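PDB 2B7K: protein SCO1, mitochondrial from Saccharomyces cerevisiae, which is required for the accumulation of cytochrome c oxidase subunits 1 and 2 and is thought to act in mitochondrial copper transport or copper insertion into the oxidase. Local coordinates for residues 69-74 with 169-174. Numbering follows the deposited sequence.
Sequences NTLSSK and TGVDKI
Thr70 and Leu71, near the end of helix 56-75, meet Val171 and Ile174 of the first turns of helix 169-180. The two short helical segments cross at -58°, their axes 10.3 Å apart at closest approach. The CA atoms of Leu71 and Val171 are the closest pair across the segments, 6.7 Å apart. The interface is wholly apolar, a patch made mostly of methyl groups burying about 200 Å². Val171 serves both partners through its two branches. CG1 touches both, 3.9 Å from Leu71 CD2, while Val171 CG2 rests on Thr70, 3.9 Å from its CG2. With chi1 at -65°, Thr70 presents this methyl group to the valine and keeps OG1 beside its own backbone N, where the hydroxyl bonds to the carbonyl of Leu66 one turn earlier; the polar end is thus satisfied within its own helix. Leu71 runs past Val171 in the opposite direction and reaches Ile174 with both branches: Leu71 CD1 lies 3.9 Å from Ile174 CG2, and CD2 lies 4.1 Å from that same methyl. Leucine and isoleucine meet at roughly a right angle, the end of the isoleucine, CD1, touching Leu71 CD1 as well. Leu79, in the loop following helix 56-75, touches both Leu71 and Ile174, and Trp67 and Tyr75 of helix 56-75 add to the packing around Val171. Ile174 also reaches Leu161, joining the patch to edge strand 157-161. Away from the cysteines and histidine that probably bind copper, this is helix-to-helix packing within the thioredoxin-like domain of Sco1: the C-terminal helix, which follows the last strand of the central sheet, lies against the end of the long helix between strands 44-49 and 80-85.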
loop_
_atom_site.group_PDB
_atom_site.type_symbol
_atom_site.label_atom_id
_atom_site.label_comp_id
_atom_site.label_asym_id
_atom_site.label_seq_id
_atom_site.Cartn_x
_atom_site.Cartn_y
_atom_site.Cartn_z
ATOM N N ASN A 69 -10.331 5.413 7.635
ATOM C CA ASN A 69 -11.144 6.086 8.644
ATOM C C ASN A 69 -12.295 5.223 9.153
ATOM O O ASN A 69 -12.622 5.262 10.336
ATOM C CB ASN A 69 -11.669 7.410 8.095
ATOM C CG ASN A 69 -10.637 8.517 8.180
ATOM O OD1 ASN A 69 -10.775 9.563 7.547
ATOM N ND2 ASN A 69 -9.597 8.294 8.976
ATOM N N THR A 70 -12.910 4.448 8.269
ATOM C CA THR A 70 -14.004 3.577 8.677
ATOM C C THR A 70 -13.436 2.466 9.553
ATOM O O THR A 70 -14.025 2.097 10.571
ATOM C CB THR A 70 -14.693 2.934 7.461
ATOM O OG1 THR A 70 -15.317 3.954 6.675
ATOM C CG2 THR A 70 -15.741 1.936 7.905
ATOM N N LEU A 71 -12.283 1.934 9.153
ATOM C CA LEU A 71 -11.652 0.855 9.906
ATOM C C LEU A 71 -11.319 1.259 11.338
ATOM O O LEU A 71 -11.622 0.534 12.286
ATOM C CB LEU A 71 -10.383 0.383 9.186
ATOM C CG LEU A 71 -10.673 -0.505 7.971
ATOM C CD1 LEU A 71 -9.422 -0.669 7.123
ATOM C CD2 LEU A 71 -11.178 -1.863 8.462
ATOM N N SER A 72 -10.701 2.420 11.500
ATOM C CA SER A 72 -10.337 2.873 12.831
ATOM C C SER A 72 -11.540 3.304 13.672
ATOM O O SER A 72 -11.660 2.913 14.835
ATOM C CB SER A 72 -9.321 4.015 12.740
ATOM O OG SER A 72 -9.839 5.087 11.979
ATOM N N SER A 73 -12.442 4.086 13.092
ATOM C CA SER A 73 -13.601 4.564 13.845
ATOM C C SER A 73 -14.650 3.499 14.174
ATOM O O SER A 73 -15.154 3.445 15.297
ATOM C CB SER A 73 -14.265 5.735 13.109
ATOM O OG SER A 73 -14.857 5.329 11.888
ATOM N N LYS A 74 -14.972 2.639 13.214
ATOM C CA LYS A 74 -15.989 1.611 13.445
ATOM C C LYS A 74 -15.501 0.273 13.995
ATOM O O LYS A 74 -16.252 -0.428 14.678
ATOM C CB LYS A 74 -16.770 1.351 12.155
ATOM C CG LYS A 74 -17.525 2.555 11.634
ATOM C CD LYS A 74 -18.253 2.219 10.347
ATOM C CE LYS A 74 -18.983 3.429 9.793
ATOM N NZ LYS A 74 -19.554 3.151 8.443
ATOM N N THR A 169 -17.640 -2.601 0.805
ATOM C CA THR A 169 -17.218 -3.994 0.699
ATOM C C THR A 169 -15.726 -4.183 0.951
ATOM O O THR A 169 -15.300 -5.249 1.397
ATOM C CB THR A 169 -17.576 -4.588 -0.677
ATOM O OG1 THR A 169 -16.962 -3.815 -1.709
ATOM C CG2 THR A 169 -19.090 -4.577 -0.877
ATOM N N GLY A 170 -14.933 -3.156 0.663
ATOM C CA GLY A 170 -13.502 -3.252 0.897
ATOM C C GLY A 170 -13.241 -3.332 2.390
ATOM O O GLY A 170 -12.407 -4.104 2.859
ATOM N N VAL A 171 -13.963 -2.521 3.150
ATOM C CA VAL A 171 -13.799 -2.540 4.595
ATOM C C VAL A 171 -14.189 -3.912 5.150
ATOM O O VAL A 171 -13.477 -4.470 5.982
ATOM C CB VAL A 171 -14.660 -1.453 5.269
ATOM C CG1 VAL A 171 -14.674 -1.663 6.788
ATOM C CG2 VAL A 171 -14.104 -0.074 4.937
ATOM N N ASP A 172 -15.307 -4.457 4.678
ATOM C CA ASP A 172 -15.777 -5.762 5.152
ATOM C C ASP A 172 -14.720 -6.852 4.979
ATOM O O ASP A 172 -14.500 -7.670 5.878
ATOM C CB ASP A 172 -17.062 -6.182 4.415
ATOM C CG ASP A 172 -18.236 -5.251 4.690
ATOM O OD1 ASP A 172 -18.323 -4.707 5.808
ATOM O OD2 ASP A 172 -19.095 -5.075 3.792
ATOM N N LYS A 173 -14.064 -6.853 3.820
ATOM C CA LYS A 173 -13.041 -7.844 3.509
ATOM C C LYS A 173 -11.814 -7.712 4.403
ATOM O O LYS A 173 -11.252 -8.708 4.855
ATOM C CB LYS A 173 -12.621 -7.720 2.040
ATOM C CG LYS A 173 -11.721 -8.849 1.551
ATOM C CD LYS A 173 -12.469 -10.175 1.548
ATOM C CE LYS A 173 -11.657 -11.278 0.891
ATOM N NZ LYS A 173 -12.423 -12.554 0.829
ATOM N N ILE A 174 -11.386 -6.480 4.655
ATOM C CA ILE A 174 -10.227 -6.260 5.505
ATOM C C ILE A 174 -10.535 -6.689 6.942
ATOM O O ILE A 174 -9.736 -7.378 7.574
ATOM C CB ILE A 174 -9.799 -4.774 5.451
ATOM C CG1 ILE A 174 -9.315 -4.451 4.033
ATOM C CG2 ILE A 174 -8.706 -4.493 6.470
ATOM C CD1 ILE A 174 -9.029 -2.986 3.784
#